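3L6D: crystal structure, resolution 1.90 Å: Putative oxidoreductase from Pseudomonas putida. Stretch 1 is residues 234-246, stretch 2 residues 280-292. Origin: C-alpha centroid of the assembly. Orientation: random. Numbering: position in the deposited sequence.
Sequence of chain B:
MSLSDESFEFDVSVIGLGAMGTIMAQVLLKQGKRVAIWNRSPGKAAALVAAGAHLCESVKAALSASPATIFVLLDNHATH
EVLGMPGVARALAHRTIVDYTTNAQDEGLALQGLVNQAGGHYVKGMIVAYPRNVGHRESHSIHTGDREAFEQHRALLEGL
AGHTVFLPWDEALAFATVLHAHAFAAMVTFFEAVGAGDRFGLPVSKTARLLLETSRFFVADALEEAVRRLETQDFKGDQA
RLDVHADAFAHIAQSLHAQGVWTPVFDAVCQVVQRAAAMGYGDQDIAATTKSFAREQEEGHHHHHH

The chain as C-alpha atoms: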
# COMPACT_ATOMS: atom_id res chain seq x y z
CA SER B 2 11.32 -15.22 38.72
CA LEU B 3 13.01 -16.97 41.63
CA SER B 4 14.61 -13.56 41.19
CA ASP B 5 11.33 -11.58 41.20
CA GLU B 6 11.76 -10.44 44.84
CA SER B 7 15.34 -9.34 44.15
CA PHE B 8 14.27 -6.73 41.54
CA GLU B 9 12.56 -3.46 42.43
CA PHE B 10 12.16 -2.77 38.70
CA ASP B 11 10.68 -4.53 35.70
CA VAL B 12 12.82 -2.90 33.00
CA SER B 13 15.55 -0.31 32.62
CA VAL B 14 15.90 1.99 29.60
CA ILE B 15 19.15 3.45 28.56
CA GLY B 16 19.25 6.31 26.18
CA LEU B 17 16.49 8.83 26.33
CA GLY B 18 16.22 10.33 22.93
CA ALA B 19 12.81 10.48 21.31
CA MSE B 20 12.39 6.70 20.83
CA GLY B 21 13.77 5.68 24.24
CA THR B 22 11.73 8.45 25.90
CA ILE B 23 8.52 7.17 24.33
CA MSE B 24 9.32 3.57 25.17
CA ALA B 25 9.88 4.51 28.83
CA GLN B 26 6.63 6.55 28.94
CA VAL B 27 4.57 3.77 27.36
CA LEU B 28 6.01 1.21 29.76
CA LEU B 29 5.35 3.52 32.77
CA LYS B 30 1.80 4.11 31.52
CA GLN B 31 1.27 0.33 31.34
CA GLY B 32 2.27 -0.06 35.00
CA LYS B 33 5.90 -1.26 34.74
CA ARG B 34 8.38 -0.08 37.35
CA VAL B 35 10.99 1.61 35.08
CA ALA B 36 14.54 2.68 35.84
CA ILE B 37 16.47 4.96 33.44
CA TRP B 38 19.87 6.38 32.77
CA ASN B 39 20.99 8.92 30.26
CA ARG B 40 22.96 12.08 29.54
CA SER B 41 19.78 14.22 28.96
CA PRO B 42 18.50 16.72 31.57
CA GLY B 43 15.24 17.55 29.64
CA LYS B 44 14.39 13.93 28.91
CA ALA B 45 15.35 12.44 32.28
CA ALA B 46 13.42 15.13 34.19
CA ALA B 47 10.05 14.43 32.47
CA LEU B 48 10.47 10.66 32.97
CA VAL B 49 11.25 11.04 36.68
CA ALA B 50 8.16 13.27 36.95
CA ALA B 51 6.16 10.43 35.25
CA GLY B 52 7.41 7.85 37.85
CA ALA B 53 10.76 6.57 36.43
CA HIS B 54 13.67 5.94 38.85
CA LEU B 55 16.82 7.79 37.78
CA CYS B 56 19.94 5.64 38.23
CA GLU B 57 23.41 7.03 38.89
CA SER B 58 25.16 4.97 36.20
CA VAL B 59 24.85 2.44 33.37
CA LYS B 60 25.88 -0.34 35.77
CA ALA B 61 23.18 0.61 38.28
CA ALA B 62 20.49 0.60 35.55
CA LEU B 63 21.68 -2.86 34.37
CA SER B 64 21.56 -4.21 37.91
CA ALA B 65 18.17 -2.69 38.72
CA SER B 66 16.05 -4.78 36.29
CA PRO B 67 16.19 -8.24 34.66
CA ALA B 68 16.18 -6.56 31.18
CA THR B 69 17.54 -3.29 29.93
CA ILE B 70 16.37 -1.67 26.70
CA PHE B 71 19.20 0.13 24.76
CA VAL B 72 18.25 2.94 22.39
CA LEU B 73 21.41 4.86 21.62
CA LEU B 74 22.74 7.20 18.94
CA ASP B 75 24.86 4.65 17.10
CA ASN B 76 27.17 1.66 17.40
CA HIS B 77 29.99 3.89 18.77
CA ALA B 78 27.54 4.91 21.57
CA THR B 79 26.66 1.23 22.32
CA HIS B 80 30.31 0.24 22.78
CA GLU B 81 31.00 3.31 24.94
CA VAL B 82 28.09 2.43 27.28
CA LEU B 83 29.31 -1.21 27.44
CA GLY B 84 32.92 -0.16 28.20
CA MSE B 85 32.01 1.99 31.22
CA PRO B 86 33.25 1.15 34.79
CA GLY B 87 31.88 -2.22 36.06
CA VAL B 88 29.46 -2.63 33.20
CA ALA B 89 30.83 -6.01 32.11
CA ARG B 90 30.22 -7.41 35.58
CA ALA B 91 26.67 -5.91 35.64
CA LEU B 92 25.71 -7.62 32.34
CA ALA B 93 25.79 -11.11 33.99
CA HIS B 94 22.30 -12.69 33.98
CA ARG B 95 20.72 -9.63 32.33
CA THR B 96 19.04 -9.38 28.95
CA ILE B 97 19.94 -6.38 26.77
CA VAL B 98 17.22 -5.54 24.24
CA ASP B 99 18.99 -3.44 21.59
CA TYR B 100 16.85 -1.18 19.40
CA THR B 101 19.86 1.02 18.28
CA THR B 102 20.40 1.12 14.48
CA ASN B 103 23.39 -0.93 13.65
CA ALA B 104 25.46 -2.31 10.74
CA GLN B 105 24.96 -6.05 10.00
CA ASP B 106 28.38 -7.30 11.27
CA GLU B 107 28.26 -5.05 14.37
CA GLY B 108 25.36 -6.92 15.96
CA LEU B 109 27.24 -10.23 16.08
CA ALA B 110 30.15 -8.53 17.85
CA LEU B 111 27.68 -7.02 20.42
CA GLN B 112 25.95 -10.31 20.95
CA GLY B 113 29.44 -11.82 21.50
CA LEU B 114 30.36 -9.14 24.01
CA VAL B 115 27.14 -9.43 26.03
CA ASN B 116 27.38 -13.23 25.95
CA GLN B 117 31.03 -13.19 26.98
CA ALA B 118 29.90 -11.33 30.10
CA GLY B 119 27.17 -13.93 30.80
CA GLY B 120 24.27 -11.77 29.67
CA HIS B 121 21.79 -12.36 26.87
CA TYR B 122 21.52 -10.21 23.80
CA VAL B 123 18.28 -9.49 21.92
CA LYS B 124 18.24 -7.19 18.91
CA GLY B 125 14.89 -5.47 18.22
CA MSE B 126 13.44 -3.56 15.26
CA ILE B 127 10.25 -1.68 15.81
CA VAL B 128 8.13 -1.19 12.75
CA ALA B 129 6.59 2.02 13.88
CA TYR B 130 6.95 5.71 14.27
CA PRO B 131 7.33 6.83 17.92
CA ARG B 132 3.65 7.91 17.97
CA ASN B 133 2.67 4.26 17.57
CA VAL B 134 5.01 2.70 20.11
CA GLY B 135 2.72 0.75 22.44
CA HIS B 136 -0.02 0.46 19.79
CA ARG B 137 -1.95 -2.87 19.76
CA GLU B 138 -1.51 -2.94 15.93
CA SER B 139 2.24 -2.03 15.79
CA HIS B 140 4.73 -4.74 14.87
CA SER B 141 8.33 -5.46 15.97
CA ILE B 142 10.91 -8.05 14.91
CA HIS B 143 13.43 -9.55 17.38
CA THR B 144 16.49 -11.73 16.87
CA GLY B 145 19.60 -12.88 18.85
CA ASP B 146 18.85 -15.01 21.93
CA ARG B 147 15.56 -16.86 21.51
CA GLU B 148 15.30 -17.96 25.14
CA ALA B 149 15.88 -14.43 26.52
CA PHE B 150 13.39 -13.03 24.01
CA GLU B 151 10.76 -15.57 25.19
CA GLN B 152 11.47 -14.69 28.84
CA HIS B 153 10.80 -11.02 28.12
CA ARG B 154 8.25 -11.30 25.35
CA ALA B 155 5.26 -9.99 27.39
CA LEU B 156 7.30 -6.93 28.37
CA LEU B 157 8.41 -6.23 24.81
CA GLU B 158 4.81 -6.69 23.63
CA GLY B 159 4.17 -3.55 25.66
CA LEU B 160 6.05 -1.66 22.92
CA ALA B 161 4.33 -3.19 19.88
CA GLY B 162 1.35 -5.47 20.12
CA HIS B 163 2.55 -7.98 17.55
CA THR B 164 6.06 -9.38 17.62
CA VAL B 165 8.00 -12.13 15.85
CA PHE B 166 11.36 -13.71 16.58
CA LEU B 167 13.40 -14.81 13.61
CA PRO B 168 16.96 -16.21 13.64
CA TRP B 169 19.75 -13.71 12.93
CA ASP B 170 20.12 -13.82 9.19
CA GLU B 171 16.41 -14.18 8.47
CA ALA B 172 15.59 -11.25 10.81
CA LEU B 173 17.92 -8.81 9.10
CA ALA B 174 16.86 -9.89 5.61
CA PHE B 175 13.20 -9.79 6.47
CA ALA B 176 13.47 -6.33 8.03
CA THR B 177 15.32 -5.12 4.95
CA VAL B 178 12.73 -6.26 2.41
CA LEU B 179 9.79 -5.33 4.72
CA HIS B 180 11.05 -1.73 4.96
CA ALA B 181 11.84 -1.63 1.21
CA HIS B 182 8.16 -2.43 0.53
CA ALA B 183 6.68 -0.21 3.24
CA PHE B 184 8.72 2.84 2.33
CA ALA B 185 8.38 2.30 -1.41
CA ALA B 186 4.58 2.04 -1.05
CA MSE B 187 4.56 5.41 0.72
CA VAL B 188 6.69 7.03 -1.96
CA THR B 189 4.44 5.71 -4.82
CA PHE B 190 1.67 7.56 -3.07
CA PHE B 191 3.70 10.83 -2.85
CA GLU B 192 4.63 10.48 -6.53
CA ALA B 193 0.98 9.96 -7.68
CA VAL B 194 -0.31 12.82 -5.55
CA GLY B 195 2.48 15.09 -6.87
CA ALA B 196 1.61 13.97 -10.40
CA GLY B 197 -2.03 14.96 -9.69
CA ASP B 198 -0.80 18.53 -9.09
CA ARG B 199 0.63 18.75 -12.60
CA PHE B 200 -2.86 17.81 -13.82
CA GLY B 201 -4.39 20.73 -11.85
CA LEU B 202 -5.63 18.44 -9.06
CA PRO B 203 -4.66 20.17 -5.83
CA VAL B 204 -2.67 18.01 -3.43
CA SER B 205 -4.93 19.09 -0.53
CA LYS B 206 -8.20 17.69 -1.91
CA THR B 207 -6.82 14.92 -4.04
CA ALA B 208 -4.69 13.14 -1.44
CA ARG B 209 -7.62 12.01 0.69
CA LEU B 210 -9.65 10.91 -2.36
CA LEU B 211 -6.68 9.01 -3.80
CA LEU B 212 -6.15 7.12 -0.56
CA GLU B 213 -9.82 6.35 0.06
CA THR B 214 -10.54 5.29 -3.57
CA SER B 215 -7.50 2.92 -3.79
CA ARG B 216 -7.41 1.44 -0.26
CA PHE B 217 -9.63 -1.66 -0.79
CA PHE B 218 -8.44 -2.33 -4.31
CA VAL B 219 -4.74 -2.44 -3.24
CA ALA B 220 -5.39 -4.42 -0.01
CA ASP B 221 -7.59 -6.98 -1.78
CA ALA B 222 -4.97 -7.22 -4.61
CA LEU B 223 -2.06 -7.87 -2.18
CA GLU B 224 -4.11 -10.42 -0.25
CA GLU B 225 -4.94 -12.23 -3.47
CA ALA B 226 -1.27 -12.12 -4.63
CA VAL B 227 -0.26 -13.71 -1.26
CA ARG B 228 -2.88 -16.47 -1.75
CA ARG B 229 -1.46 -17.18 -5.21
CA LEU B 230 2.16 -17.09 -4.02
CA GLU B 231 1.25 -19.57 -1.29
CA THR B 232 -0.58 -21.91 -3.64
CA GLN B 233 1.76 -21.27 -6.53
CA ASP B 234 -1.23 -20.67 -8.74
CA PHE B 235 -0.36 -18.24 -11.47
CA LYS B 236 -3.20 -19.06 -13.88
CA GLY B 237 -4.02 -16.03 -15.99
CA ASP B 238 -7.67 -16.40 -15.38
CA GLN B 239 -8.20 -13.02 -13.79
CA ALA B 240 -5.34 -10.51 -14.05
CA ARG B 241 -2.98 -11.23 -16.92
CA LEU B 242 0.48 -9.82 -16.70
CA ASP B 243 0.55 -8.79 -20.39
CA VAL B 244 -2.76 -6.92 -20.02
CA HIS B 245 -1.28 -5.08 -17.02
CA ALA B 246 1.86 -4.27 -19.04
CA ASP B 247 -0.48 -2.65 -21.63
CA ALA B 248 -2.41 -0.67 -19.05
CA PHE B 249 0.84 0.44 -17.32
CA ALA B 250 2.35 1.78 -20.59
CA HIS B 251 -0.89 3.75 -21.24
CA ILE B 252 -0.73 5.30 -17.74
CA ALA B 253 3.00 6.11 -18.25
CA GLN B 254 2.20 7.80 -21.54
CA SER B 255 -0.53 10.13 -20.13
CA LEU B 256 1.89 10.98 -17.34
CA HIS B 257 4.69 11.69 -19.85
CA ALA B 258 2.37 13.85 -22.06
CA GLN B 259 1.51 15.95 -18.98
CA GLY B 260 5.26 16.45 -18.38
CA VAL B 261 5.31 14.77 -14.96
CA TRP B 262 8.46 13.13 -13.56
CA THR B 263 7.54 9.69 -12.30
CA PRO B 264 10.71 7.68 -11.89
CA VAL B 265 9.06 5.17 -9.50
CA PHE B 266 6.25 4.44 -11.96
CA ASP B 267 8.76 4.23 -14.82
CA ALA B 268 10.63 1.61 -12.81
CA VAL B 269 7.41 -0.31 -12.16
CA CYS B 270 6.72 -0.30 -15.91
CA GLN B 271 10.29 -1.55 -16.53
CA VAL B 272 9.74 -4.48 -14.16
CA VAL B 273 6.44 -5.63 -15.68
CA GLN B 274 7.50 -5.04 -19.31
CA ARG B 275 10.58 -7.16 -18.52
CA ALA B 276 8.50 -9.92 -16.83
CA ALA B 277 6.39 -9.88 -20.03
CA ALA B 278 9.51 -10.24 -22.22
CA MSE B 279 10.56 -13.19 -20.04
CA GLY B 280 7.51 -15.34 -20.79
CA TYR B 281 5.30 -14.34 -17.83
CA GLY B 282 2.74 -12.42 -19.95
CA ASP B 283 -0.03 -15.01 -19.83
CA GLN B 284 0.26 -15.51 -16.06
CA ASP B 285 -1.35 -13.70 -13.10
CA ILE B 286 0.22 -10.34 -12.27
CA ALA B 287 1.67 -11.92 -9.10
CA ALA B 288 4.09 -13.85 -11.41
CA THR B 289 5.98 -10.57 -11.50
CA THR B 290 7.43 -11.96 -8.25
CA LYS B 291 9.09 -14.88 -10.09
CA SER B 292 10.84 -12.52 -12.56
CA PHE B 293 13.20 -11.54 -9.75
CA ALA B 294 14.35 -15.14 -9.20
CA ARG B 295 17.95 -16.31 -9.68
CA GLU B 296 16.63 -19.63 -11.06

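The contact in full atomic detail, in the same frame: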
# COMPACT_ATOMS: atom_id res chain seq x y z
N ASP B 234 -0.29 -20.67 -7.66
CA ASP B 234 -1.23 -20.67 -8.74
C ASP B 234 -1.15 -19.37 -9.50
O ASP B 234 -1.61 -18.37 -9.05
CB ASP B 234 -2.62 -20.82 -8.18
CG ASP B 234 -3.66 -20.72 -9.21
OD1 ASP B 234 -4.82 -20.60 -8.85
OD2 ASP B 234 -3.31 -20.74 -10.38
N PHE B 235 -0.59 -19.43 -10.67
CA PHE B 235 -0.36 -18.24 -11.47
C PHE B 235 -1.22 -18.22 -12.74
O PHE B 235 -0.89 -17.53 -13.72
CB PHE B 235 1.13 -18.11 -11.80
CG PHE B 235 2.00 -17.94 -10.58
CD1 PHE B 235 2.15 -16.67 -9.98
CD2 PHE B 235 2.64 -19.04 -10.01
CE1 PHE B 235 2.94 -16.50 -8.85
CE2 PHE B 235 3.44 -18.88 -8.87
CZ PHE B 235 3.59 -17.60 -8.29
N LYS B 236 -2.33 -18.96 -12.71
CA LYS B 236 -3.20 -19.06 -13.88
C LYS B 236 -3.71 -17.68 -14.23
O LYS B 236 -4.18 -16.94 -13.35
CB LYS B 236 -4.37 -20.02 -13.65
CG LYS B 236 -3.98 -21.49 -13.42
CD LYS B 236 -5.13 -22.25 -12.70
CE LYS B 236 -4.70 -23.65 -12.22
NZ LYS B 236 -5.77 -24.31 -11.39
N GLY B 237 -3.68 -17.35 -15.52
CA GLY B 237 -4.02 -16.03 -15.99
C GLY B 237 -5.51 -15.85 -16.15
O GLY B 237 -5.98 -15.09 -16.96
N ASP B 238 -6.25 -16.54 -15.31
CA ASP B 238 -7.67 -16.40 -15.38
C ASP B 238 -8.17 -15.03 -15.09
O ASP B 238 -9.09 -14.59 -15.71
CB ASP B 238 -8.41 -17.45 -14.54
CG ASP B 238 -8.04 -17.43 -13.07
OD1 ASP B 238 -6.99 -17.99 -12.71
OD2 ASP B 238 -8.82 -16.91 -12.25
N GLN B 239 -7.63 -14.34 -14.10
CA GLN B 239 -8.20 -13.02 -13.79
C GLN B 239 -7.47 -11.69 -14.13
O GLN B 239 -8.08 -10.70 -14.49
CB GLN B 239 -8.63 -13.05 -12.34
CG GLN B 239 -9.23 -11.78 -11.83
CD GLN B 239 -10.39 -12.02 -10.90
OE1 GLN B 239 -11.30 -11.24 -10.82
NE2 GLN B 239 -10.35 -13.12 -10.20
N ALA B 240 -6.17 -11.67 -13.93
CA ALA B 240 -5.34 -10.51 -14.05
C ALA B 240 -4.08 -10.79 -14.84
O ALA B 240 -3.05 -10.92 -14.24
CB ALA B 240 -5.00 -10.03 -12.71
N ARG B 241 -4.15 -10.90 -16.14
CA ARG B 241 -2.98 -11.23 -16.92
C ARG B 241 -1.88 -10.21 -16.82
O ARG B 241 -2.10 -9.05 -16.86
CB ARG B 241 -3.35 -11.40 -18.39
CG ARG B 241 -4.12 -12.63 -18.67
CD ARG B 241 -4.43 -12.79 -20.13
NE ARG B 241 -3.26 -12.72 -20.95
CZ ARG B 241 -2.87 -13.69 -21.75
NH1 ARG B 241 -3.58 -14.81 -21.80
NH2 ARG B 241 -1.79 -13.56 -22.49
N LEU B 242 -0.67 -10.70 -16.73
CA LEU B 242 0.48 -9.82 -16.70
C LEU B 242 0.60 -8.97 -17.98
O LEU B 242 0.87 -7.77 -17.88
CB LEU B 242 1.75 -10.61 -16.41
CG LEU B 242 2.99 -9.78 -16.06
CD1 LEU B 242 3.75 -10.45 -14.96
CD2 LEU B 242 3.86 -9.60 -17.32
N ASP B 243 0.38 -9.56 -19.16
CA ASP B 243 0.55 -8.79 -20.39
C ASP B 243 -0.46 -7.66 -20.54
O ASP B 243 -0.11 -6.59 -20.98
CB ASP B 243 0.61 -9.66 -21.68
CG ASP B 243 -0.60 -10.58 -21.86
OD1 ASP B 243 -0.48 -11.46 -22.72
OD2 ASP B 243 -1.64 -10.45 -21.18
N VAL B 244 -1.70 -7.93 -20.13
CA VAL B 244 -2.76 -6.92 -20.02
C VAL B 244 -2.36 -5.77 -19.08
O VAL B 244 -2.55 -4.58 -19.41
CB VAL B 244 -4.10 -7.58 -19.54
CG1 VAL B 244 -5.17 -6.54 -19.33
CG2 VAL B 244 -4.56 -8.64 -20.58
N HIS B 245 -1.79 -6.10 -17.93
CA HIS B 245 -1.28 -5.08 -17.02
C HIS B 245 -0.15 -4.29 -17.66
O HIS B 245 -0.11 -3.07 -17.54
CB HIS B 245 -0.83 -5.67 -15.67
CG HIS B 245 -1.97 -6.01 -14.75
ND1 HIS B 245 -2.80 -7.09 -14.95
CD2 HIS B 245 -2.40 -5.42 -13.61
CE1 HIS B 245 -3.69 -7.16 -13.98
NE2 HIS B 245 -3.47 -6.15 -13.15
N ALA B 246 0.77 -4.98 -18.34
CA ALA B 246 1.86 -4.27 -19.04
C ALA B 246 1.29 -3.19 -19.97
O ALA B 246 1.81 -2.05 -20.01
CB ALA B 246 2.75 -5.23 -19.79
N GLY B 280 8.46 -14.23 -20.71
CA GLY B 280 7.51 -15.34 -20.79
C GLY B 280 6.37 -15.35 -19.78
O GLY B 280 5.49 -16.21 -19.86
N TYR B 281 6.35 -14.38 -18.86
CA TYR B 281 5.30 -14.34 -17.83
C TYR B 281 3.99 -13.67 -18.24
O TYR B 281 3.06 -13.62 -17.44
CB TYR B 281 5.82 -13.72 -16.54
CG TYR B 281 6.90 -14.54 -15.91
CD1 TYR B 281 6.62 -15.79 -15.36
CD2 TYR B 281 8.21 -14.08 -15.89
CE1 TYR B 281 7.61 -16.57 -14.81
CE2 TYR B 281 9.22 -14.85 -15.32
CZ TYR B 281 8.90 -16.09 -14.78
OH TYR B 281 9.90 -16.85 -14.21
N GLY B 282 3.90 -13.20 -19.49
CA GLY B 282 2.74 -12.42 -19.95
C GLY B 282 1.36 -13.03 -19.76
O GLY B 282 0.39 -12.31 -19.43
N ASP B 283 1.25 -14.34 -19.94
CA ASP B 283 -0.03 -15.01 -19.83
C ASP B 283 -0.36 -15.44 -18.40
O ASP B 283 -1.42 -16.03 -18.15
CB ASP B 283 -0.10 -16.21 -20.79
CG ASP B 283 0.93 -17.27 -20.48
OD1 ASP B 283 1.86 -17.02 -19.69
OD2 ASP B 283 0.81 -18.38 -21.03
N GLN B 284 0.54 -15.18 -17.46
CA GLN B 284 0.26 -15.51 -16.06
C GLN B 284 -0.37 -14.36 -15.25
O GLN B 284 -0.41 -13.22 -15.72
CB GLN B 284 1.53 -16.03 -15.37
CG GLN B 284 2.12 -17.27 -16.03
CD GLN B 284 3.38 -17.71 -15.36
OE1 GLN B 284 3.50 -17.64 -14.13
NE2 GLN B 284 4.34 -18.18 -16.16
N ASP B 285 -0.86 -14.68 -14.06
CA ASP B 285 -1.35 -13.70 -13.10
C ASP B 285 -0.23 -12.70 -12.82
O ASP B 285 0.97 -13.03 -12.87
CB ASP B 285 -1.79 -14.39 -11.81
CG ASP B 285 -2.43 -13.42 -10.80
OD1 ASP B 285 -3.67 -13.24 -10.83
OD2 ASP B 285 -1.70 -12.86 -9.95
N ILE B 286 -0.65 -11.46 -12.57
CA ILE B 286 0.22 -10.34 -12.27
C ILE B 286 1.20 -10.65 -11.13
O ILE B 286 2.36 -10.18 -11.13
CB ILE B 286 -0.63 -9.08 -12.02
CG1 ILE B 286 0.24 -7.81 -11.90
CG2 ILE B 286 -1.57 -9.28 -10.78
CD1 ILE B 286 1.12 -7.52 -13.13
N ALA B 287 0.78 -11.50 -10.19
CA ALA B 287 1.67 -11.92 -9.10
C ALA B 287 2.91 -12.68 -9.61
O ALA B 287 3.88 -12.80 -8.86
CB ALA B 287 0.93 -12.74 -8.05
N ALA B 288 2.90 -13.16 -10.86
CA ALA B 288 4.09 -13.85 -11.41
C ALA B 288 5.24 -12.88 -11.59
O ALA B 288 6.40 -13.30 -11.81
CB ALA B 288 3.78 -14.54 -12.75
N THR B 289 4.94 -11.59 -11.52
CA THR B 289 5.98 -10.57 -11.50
C THR B 289 7.03 -10.94 -10.44
O THR B 289 8.23 -10.77 -10.65
CB THR B 289 5.41 -9.16 -11.20
OG1 THR B 289 4.46 -8.81 -12.21
CG2 THR B 289 6.52 -8.10 -11.19
N THR B 290 6.56 -11.44 -9.29
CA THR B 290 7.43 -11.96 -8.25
C THR B 290 8.54 -12.90 -8.75
O THR B 290 9.73 -12.73 -8.39
CB THR B 290 6.58 -12.65 -7.14
OG1 THR B 290 5.63 -11.69 -6.64
CG2 THR B 290 7.45 -13.08 -6.00
N LYS B 291 8.15 -13.89 -9.57
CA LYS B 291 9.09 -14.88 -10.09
C LYS B 291 10.17 -14.30 -11.01
O LYS B 291 11.25 -14.89 -11.13
CB LYS B 291 8.35 -16.01 -10.83
CG LYS B 291 7.59 -16.99 -9.92
CD LYS B 291 6.33 -17.58 -10.60
CE LYS B 291 6.63 -18.49 -11.76
NZ LYS B 291 5.40 -18.84 -12.55
N SER B 292 9.90 -13.15 -11.63
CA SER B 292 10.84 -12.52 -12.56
C SER B 292 12.10 -12.02 -11.85
O SER B 292 13.14 -11.78 -12.49
CB SER B 292 10.16 -11.39 -13.37
OG SER B 292 9.99 -10.18 -12.64
O HOH W 1 -4.44 -15.99 -19.41

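Two segments of one chain are joined by four backbone hydrogen bonds, with apolar side chains packed alongside. Asp285 N donates to Phe235 O (2.9 Å) and Ile286 N to Ala240 O (3.0 Å). In the other direction, Leu242 N donates to Gln284 O (2.7 Å) and Asp243 N to Gly282 O (2.8 Å). The Ile286-Ala240 and Leu242-Gln284 bonds bridge the backbones of Arg241 and Asp285, a single beta bridge. The last two bonds also serve the helix that starts at Leu242, since its first amides have no partners within the helix. The stretches bury 804 Å² between them, both sides summed.

A type I turn from Tyr281 to Gln284 presents the Gly282 carbonyl. Gly282 suits this close approach: a CB there would sit tightly against Asp243 CB. Gly237 is more constrained, because a CB would clash with Asp283 O. Its CA instead makes a CA-H...O contact with that oxygen (3.4 Å from Gly237 CA to Asp283 O).

Phe235 is buried, as are Ala240, Leu242, His245, Asp285 and Ile286. Lys291 crosses one face of the Phe235 ring, with Lys291 CD 3.6 Å from Phe235 CZ and the ammonium in cation-pi range. Lys291 NZ, over the ring face, also donates to Gln284 OE1 (2.7 Å). Phe235 CD1 meets Ala288 CB at 3.9 Å; the alanine methyl gives the ring an apolar contact.

Leu242 points toward the second stretch and fills a pocket near Tyr281, Ile286 and Thr289. Leu242 CG lies 4.1 Å from Ile286 CD1. Ile286 also covers one face of the His245 ring, whose ND1 donates to Arg241 O (2.8 Å).

At the exposed side, Arg241 NH2 forms a very short salt bridge with Asp243 OD1 (2.5 Å). One face of the guanidinium lies over Asp283 CA, 3.5 Å from Arg241 NH2. One water links Gly237 O, Asp283 O and, weakly, Arg241 NH1.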